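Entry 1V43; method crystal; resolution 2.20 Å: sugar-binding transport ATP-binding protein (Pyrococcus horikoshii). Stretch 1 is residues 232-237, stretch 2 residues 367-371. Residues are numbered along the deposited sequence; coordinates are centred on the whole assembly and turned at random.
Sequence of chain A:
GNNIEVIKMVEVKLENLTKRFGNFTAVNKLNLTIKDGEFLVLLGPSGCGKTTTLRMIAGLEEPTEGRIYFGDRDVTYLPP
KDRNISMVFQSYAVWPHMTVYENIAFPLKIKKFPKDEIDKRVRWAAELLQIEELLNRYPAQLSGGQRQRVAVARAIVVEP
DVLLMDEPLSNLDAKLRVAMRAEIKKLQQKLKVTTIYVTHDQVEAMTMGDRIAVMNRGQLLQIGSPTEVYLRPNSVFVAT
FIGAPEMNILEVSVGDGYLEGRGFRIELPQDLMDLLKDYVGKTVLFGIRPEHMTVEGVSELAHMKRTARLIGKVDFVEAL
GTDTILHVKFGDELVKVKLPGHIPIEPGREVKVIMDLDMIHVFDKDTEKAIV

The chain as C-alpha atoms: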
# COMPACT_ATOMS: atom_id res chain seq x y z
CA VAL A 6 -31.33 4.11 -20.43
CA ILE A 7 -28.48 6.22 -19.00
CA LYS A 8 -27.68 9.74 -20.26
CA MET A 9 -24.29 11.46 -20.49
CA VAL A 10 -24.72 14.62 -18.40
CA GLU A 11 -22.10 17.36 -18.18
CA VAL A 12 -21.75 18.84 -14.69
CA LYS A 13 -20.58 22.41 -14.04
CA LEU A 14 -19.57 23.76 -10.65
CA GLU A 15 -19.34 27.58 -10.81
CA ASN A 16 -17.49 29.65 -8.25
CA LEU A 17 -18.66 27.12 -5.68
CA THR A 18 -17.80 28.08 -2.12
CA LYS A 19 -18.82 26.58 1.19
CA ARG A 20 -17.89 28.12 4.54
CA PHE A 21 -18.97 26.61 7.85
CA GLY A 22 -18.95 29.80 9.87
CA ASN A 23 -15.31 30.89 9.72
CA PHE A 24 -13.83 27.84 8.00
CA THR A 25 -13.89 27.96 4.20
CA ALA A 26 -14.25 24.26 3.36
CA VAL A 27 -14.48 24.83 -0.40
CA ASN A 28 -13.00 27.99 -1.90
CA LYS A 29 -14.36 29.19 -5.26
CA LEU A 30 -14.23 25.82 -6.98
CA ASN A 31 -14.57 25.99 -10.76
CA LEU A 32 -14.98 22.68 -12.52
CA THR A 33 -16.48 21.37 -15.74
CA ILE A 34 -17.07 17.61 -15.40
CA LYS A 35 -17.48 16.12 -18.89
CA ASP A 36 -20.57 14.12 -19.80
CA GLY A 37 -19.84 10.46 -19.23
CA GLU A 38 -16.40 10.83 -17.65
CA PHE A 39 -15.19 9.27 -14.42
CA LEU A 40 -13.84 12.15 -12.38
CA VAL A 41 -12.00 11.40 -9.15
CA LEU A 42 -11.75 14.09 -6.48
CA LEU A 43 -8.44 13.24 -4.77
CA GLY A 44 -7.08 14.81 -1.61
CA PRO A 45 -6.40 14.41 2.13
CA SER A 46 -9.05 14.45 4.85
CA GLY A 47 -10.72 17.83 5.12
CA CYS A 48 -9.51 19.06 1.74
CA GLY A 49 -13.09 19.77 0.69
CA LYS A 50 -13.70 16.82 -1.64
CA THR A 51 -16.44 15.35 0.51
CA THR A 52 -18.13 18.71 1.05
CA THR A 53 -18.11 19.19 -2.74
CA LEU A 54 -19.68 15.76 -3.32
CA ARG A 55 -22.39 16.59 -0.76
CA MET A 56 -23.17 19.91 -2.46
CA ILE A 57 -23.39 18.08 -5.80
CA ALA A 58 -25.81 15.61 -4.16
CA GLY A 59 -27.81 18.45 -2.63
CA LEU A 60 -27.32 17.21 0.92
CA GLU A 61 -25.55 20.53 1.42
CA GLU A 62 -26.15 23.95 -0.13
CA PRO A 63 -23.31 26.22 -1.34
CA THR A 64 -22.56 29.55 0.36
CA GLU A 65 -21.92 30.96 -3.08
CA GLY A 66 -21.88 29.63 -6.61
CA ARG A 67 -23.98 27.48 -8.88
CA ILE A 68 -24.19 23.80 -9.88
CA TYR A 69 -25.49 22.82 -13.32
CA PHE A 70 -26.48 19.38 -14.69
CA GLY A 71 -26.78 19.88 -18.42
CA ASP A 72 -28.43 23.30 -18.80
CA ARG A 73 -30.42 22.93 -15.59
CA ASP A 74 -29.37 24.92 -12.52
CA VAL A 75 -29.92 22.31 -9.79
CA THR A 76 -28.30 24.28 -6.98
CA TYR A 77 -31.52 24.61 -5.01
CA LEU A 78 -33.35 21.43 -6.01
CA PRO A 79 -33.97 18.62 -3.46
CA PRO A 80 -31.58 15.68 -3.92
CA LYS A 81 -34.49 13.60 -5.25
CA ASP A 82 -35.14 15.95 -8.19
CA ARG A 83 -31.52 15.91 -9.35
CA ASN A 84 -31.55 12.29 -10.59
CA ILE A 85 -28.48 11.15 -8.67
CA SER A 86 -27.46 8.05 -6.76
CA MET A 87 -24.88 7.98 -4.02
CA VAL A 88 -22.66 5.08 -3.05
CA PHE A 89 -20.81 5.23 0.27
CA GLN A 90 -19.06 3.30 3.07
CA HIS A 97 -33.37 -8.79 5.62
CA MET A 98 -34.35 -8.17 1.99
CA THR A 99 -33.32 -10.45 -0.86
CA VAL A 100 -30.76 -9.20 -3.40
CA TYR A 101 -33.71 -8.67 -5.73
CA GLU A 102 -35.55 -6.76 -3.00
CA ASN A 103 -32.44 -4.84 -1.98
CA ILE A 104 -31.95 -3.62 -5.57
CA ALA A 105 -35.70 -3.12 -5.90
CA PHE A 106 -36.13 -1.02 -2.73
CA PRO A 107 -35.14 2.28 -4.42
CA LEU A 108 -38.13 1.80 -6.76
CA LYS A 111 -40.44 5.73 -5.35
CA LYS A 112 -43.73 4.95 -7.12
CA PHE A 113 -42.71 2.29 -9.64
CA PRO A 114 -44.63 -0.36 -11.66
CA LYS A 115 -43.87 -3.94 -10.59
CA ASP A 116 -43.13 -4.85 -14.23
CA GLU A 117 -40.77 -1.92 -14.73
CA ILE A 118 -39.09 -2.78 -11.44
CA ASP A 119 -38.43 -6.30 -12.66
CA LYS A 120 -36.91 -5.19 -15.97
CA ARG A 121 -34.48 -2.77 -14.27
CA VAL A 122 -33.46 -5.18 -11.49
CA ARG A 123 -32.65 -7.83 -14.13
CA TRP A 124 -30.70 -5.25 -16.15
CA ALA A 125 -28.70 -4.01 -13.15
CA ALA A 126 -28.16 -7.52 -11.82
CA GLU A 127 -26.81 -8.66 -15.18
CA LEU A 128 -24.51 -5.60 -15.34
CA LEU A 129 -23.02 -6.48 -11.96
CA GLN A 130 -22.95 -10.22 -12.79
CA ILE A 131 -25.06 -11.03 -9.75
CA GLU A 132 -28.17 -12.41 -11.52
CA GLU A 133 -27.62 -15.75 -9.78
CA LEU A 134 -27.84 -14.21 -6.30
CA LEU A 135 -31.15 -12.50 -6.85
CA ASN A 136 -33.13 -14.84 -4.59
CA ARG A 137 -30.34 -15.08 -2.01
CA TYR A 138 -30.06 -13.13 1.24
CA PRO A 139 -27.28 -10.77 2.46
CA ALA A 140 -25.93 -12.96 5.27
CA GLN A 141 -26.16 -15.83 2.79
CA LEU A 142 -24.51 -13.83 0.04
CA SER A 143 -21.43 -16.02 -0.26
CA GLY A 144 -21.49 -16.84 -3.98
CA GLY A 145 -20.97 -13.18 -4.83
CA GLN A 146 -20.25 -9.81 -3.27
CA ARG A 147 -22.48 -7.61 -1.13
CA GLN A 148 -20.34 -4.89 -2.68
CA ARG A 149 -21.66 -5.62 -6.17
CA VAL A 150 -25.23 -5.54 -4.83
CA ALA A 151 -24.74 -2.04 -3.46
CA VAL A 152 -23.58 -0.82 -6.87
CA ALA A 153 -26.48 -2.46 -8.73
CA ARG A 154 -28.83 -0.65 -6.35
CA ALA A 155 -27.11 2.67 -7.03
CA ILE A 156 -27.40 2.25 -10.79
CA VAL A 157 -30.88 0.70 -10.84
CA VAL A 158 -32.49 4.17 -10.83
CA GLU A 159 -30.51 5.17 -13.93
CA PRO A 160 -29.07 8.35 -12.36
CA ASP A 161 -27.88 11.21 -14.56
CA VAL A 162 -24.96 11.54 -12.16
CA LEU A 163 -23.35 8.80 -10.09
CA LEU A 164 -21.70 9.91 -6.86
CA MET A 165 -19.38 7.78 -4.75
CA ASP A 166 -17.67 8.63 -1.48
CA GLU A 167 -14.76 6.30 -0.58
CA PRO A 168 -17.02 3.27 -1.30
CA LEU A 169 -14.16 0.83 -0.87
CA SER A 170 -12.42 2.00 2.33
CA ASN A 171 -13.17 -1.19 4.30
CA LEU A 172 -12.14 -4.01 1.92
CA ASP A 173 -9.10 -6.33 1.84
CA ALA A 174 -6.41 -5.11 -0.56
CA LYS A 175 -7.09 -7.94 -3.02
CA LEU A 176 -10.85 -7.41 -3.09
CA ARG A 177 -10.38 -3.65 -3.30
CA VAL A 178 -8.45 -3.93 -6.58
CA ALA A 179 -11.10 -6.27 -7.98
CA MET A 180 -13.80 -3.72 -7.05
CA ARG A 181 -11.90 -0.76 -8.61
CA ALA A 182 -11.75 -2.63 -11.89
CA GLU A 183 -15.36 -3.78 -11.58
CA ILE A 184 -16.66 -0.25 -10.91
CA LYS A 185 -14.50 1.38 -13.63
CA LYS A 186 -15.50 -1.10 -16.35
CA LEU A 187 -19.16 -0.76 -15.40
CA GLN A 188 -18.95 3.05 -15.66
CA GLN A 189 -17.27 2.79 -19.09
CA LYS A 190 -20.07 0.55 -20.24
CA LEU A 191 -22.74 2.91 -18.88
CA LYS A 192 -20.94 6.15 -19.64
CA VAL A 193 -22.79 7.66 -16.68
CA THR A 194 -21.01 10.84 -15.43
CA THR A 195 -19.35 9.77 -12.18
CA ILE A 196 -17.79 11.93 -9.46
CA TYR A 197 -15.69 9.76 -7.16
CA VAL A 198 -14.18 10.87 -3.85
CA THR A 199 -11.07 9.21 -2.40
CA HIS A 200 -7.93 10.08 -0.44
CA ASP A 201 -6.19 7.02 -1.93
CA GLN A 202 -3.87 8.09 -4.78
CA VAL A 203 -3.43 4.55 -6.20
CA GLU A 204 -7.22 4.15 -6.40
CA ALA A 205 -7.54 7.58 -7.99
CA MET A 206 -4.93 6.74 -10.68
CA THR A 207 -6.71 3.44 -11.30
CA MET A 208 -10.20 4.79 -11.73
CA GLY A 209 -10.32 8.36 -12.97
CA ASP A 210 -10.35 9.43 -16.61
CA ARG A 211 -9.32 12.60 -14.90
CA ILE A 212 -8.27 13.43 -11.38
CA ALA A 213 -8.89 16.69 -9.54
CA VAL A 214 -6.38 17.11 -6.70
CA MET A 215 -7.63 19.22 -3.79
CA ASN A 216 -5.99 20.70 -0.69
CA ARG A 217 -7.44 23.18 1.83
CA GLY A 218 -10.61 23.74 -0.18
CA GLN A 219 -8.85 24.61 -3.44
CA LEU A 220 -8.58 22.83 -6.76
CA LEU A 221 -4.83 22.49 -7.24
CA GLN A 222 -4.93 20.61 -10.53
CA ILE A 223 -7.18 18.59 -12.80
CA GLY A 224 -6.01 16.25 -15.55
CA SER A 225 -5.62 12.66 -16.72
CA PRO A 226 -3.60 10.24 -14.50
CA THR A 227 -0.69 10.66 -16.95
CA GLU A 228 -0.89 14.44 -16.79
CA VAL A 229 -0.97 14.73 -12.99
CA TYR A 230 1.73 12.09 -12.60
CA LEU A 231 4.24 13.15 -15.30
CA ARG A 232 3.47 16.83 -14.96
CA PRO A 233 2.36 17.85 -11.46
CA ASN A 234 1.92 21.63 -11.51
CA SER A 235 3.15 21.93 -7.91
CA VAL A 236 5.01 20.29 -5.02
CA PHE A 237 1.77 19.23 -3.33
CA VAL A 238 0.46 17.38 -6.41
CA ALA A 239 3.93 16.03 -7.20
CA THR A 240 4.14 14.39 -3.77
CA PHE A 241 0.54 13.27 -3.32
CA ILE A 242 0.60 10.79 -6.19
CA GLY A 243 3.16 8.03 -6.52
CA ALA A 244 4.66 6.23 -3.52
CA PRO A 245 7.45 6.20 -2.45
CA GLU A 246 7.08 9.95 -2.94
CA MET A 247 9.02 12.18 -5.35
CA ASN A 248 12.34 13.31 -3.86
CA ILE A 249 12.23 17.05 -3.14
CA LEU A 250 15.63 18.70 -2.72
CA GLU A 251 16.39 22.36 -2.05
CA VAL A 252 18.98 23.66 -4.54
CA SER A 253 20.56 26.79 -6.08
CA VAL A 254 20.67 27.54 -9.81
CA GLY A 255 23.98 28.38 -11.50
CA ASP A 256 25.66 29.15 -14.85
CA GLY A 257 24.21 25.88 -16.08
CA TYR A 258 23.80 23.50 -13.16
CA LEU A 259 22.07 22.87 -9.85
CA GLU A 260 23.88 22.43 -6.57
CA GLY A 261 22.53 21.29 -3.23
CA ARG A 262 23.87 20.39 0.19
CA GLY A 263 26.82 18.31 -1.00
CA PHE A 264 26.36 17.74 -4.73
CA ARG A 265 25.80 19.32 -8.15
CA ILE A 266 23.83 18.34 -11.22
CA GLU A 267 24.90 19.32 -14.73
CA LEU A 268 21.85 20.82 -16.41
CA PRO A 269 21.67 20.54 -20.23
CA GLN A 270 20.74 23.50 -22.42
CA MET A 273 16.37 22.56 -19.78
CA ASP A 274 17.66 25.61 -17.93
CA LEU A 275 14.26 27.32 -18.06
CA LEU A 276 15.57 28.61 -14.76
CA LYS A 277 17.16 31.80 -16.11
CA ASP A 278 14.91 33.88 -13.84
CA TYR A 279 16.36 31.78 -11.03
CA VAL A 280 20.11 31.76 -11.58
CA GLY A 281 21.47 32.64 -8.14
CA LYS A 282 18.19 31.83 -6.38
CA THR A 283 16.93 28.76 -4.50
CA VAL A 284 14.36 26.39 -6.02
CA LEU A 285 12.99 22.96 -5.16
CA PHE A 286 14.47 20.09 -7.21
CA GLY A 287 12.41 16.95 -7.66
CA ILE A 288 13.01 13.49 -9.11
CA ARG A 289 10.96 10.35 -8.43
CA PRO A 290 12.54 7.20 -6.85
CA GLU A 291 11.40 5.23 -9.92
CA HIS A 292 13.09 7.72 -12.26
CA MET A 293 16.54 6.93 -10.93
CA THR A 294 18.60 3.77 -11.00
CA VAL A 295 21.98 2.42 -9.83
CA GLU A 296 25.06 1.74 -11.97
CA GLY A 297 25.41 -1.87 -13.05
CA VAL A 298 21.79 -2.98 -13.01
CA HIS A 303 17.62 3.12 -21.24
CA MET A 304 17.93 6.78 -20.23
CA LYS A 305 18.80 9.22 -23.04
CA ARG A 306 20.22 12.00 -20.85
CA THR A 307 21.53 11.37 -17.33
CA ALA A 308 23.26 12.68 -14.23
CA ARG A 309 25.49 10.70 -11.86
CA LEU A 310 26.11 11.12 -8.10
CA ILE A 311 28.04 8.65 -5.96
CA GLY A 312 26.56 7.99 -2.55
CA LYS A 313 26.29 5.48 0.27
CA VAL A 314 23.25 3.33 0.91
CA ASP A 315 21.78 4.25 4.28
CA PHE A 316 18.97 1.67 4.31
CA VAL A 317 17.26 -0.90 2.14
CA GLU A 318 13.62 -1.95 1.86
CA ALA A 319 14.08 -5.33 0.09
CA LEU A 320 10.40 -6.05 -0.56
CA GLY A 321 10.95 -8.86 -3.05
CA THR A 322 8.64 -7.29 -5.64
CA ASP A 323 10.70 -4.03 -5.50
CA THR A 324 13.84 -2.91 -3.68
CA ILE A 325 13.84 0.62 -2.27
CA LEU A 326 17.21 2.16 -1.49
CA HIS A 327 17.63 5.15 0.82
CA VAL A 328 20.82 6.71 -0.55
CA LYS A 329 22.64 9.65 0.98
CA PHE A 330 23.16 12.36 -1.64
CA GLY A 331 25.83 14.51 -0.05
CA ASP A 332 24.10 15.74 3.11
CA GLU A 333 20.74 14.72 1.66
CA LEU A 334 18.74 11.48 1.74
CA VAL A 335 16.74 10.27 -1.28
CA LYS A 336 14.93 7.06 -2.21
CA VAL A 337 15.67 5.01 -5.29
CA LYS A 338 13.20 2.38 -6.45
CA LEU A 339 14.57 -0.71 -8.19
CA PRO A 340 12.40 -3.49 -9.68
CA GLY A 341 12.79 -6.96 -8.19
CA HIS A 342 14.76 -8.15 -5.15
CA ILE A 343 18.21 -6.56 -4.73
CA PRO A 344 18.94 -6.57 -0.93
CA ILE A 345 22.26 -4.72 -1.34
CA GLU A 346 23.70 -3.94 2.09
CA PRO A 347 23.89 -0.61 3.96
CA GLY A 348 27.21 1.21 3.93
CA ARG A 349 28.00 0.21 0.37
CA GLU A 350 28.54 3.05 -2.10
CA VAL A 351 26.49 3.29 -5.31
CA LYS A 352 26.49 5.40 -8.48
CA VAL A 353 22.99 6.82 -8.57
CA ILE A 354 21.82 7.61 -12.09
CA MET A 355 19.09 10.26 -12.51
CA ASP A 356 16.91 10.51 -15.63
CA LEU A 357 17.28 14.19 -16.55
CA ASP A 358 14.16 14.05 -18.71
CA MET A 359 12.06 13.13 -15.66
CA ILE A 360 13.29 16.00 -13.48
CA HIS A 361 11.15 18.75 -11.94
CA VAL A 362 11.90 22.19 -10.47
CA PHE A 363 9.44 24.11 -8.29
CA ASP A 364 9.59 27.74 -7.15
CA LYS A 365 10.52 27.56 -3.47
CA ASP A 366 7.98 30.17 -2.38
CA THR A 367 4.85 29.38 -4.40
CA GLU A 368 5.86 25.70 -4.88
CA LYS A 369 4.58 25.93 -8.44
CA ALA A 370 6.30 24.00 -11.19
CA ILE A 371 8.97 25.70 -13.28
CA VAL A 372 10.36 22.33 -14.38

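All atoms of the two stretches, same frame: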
# COMPACT_ATOMS: atom_id res chain seq x y z
N ARG A 232 3.34 15.39 -15.04
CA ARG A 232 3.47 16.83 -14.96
C ARG A 232 2.70 17.52 -13.84
O ARG A 232 1.79 18.31 -14.08
CB ARG A 232 3.12 17.45 -16.33
CG ARG A 232 4.18 17.17 -17.40
CD ARG A 232 3.73 17.54 -18.81
NE ARG A 232 2.79 16.57 -19.36
CZ ARG A 232 3.12 15.35 -19.79
NH1 ARG A 232 4.38 14.94 -19.75
NH2 ARG A 232 2.18 14.54 -20.26
N PRO A 233 3.05 17.21 -12.58
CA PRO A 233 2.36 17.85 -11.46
C PRO A 233 2.66 19.35 -11.54
O PRO A 233 3.81 19.73 -11.73
CB PRO A 233 3.00 17.20 -10.25
CG PRO A 233 4.42 16.99 -10.72
CD PRO A 233 4.21 16.42 -12.11
N ASN A 234 1.65 20.21 -11.41
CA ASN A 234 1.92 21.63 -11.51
C ASN A 234 2.39 22.26 -10.19
O ASN A 234 2.50 23.47 -10.09
CB ASN A 234 0.69 22.38 -12.01
CG ASN A 234 -0.47 22.29 -11.05
OD1 ASN A 234 -0.28 22.17 -9.84
ND2 ASN A 234 -1.68 22.38 -11.58
N SER A 235 2.69 21.42 -9.20
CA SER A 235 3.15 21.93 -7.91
C SER A 235 3.74 20.84 -7.02
O SER A 235 3.59 19.65 -7.29
CB SER A 235 2.00 22.61 -7.18
OG SER A 235 0.96 21.67 -6.97
N VAL A 236 4.41 21.25 -5.95
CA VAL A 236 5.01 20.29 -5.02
C VAL A 236 3.93 19.40 -4.40
O VAL A 236 4.07 18.18 -4.37
CB VAL A 236 5.78 21.00 -3.89
CG1 VAL A 236 6.28 19.98 -2.87
CG2 VAL A 236 6.95 21.79 -4.46
N PHE A 237 2.83 20.01 -3.94
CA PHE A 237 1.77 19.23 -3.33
C PHE A 237 1.25 18.09 -4.22
O PHE A 237 1.13 16.96 -3.76
CB PHE A 237 0.58 20.10 -2.90
CG PHE A 237 -0.41 19.35 -2.06
CD1 PHE A 237 -0.21 19.19 -0.70
CD2 PHE A 237 -1.50 18.71 -2.65
CE1 PHE A 237 -1.05 18.39 0.07
CE2 PHE A 237 -2.35 17.91 -1.89
CZ PHE A 237 -2.12 17.75 -0.53
N THR A 367 6.20 29.76 -3.98
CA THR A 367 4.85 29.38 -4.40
C THR A 367 4.70 27.85 -4.53
O THR A 367 3.59 27.32 -4.45
CB THR A 367 4.49 30.03 -5.75
OG1 THR A 367 5.23 29.41 -6.80
CG2 THR A 367 4.83 31.53 -5.74
N GLU A 368 5.82 27.16 -4.72
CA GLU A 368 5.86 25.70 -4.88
C GLU A 368 5.24 25.27 -6.20
O GLU A 368 4.86 24.11 -6.37
CB GLU A 368 5.17 24.98 -3.70
CG GLU A 368 5.93 25.10 -2.38
CD GLU A 368 5.43 24.17 -1.29
OE1 GLU A 368 4.22 23.87 -1.26
OE2 GLU A 368 6.25 23.76 -0.44
N LYS A 369 5.14 26.21 -7.13
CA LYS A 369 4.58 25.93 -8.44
C LYS A 369 5.68 25.48 -9.38
O LYS A 369 6.82 25.97 -9.30
CB LYS A 369 3.87 27.16 -9.01
CG LYS A 369 2.69 27.59 -8.14
CD LYS A 369 1.73 28.51 -8.87
CE LYS A 369 0.53 28.83 -7.99
NZ LYS A 369 -0.53 29.56 -8.73
N ALA A 370 5.34 24.54 -10.25
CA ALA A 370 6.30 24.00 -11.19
C ALA A 370 6.90 25.03 -12.14
O ALA A 370 6.22 25.94 -12.63
CB ALA A 370 5.64 22.88 -12.00
N ILE A 371 8.20 24.87 -12.37
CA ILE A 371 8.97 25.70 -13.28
C ILE A 371 9.48 24.66 -14.26
O ILE A 371 9.52 24.88 -15.47
CB ILE A 371 10.18 26.34 -12.59
CG1 ILE A 371 9.75 27.06 -11.32
CG2 ILE A 371 10.87 27.30 -13.53
CD1 ILE A 371 10.91 27.47 -10.44
O HOH W 1 2.28 22.96 -3.19

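Two backbone hydrogen bonds hold the stretches together, flanking Ser235 on one side and Lys369 on the other. Val236 N donates to Glu368 O at 2.9 Å with an N-H...O angle of 152°, and Ala370 N donates to Asn234 O at 3.0 Å, almost straight at 175°. Together they make a single beta bridge between Ser235 and Lys369, whose CA atoms lie 4.3 Å apart; neither residue lies in a regular strand. Glu368 O also sits 3.2 Å from Ser235 CA, a CA-H...O contact with an angle of 122° at the hydrogen, so this carbonyl meets two successive residues of the first stretch. Because Ser235 is the N-cap residue and Val236 begins the helix, the bond to Glu368 O gives the amide at the helix start an acceptor from a segment more than 130 residues away in sequence. One water extends the polar link: it accepts from Phe237 N at 3.1 Å and donates to Glu368 OE1 at 2.9 Å, joining the next helical amide to the carboxylate. Local side-chain bonds accompany the bridge within each stretch. Ser235 OG donates to Asn234 OD1 at 3.2 Å, and Lys369 N donates to Thr367 OG1 at 3.2 Å, across the turn at Glu368, which has positive phi (69°). Packing is modest, with 245 Å² buried in total. Val236, chi1 t, points toward the second stretch and brings CG2 within 3.7 Å of Glu368 CB, so the acidic side chain offers its aliphatic base to the valine while its carboxylate reaches the water. At the other end, Ala370 also points toward its partner, its CB 3.7 Å from Pro233 O. The Lys369 side chain is directed away overall and remains exposed; Arg232, Thr367 and Ile371 make no contact across the stretches.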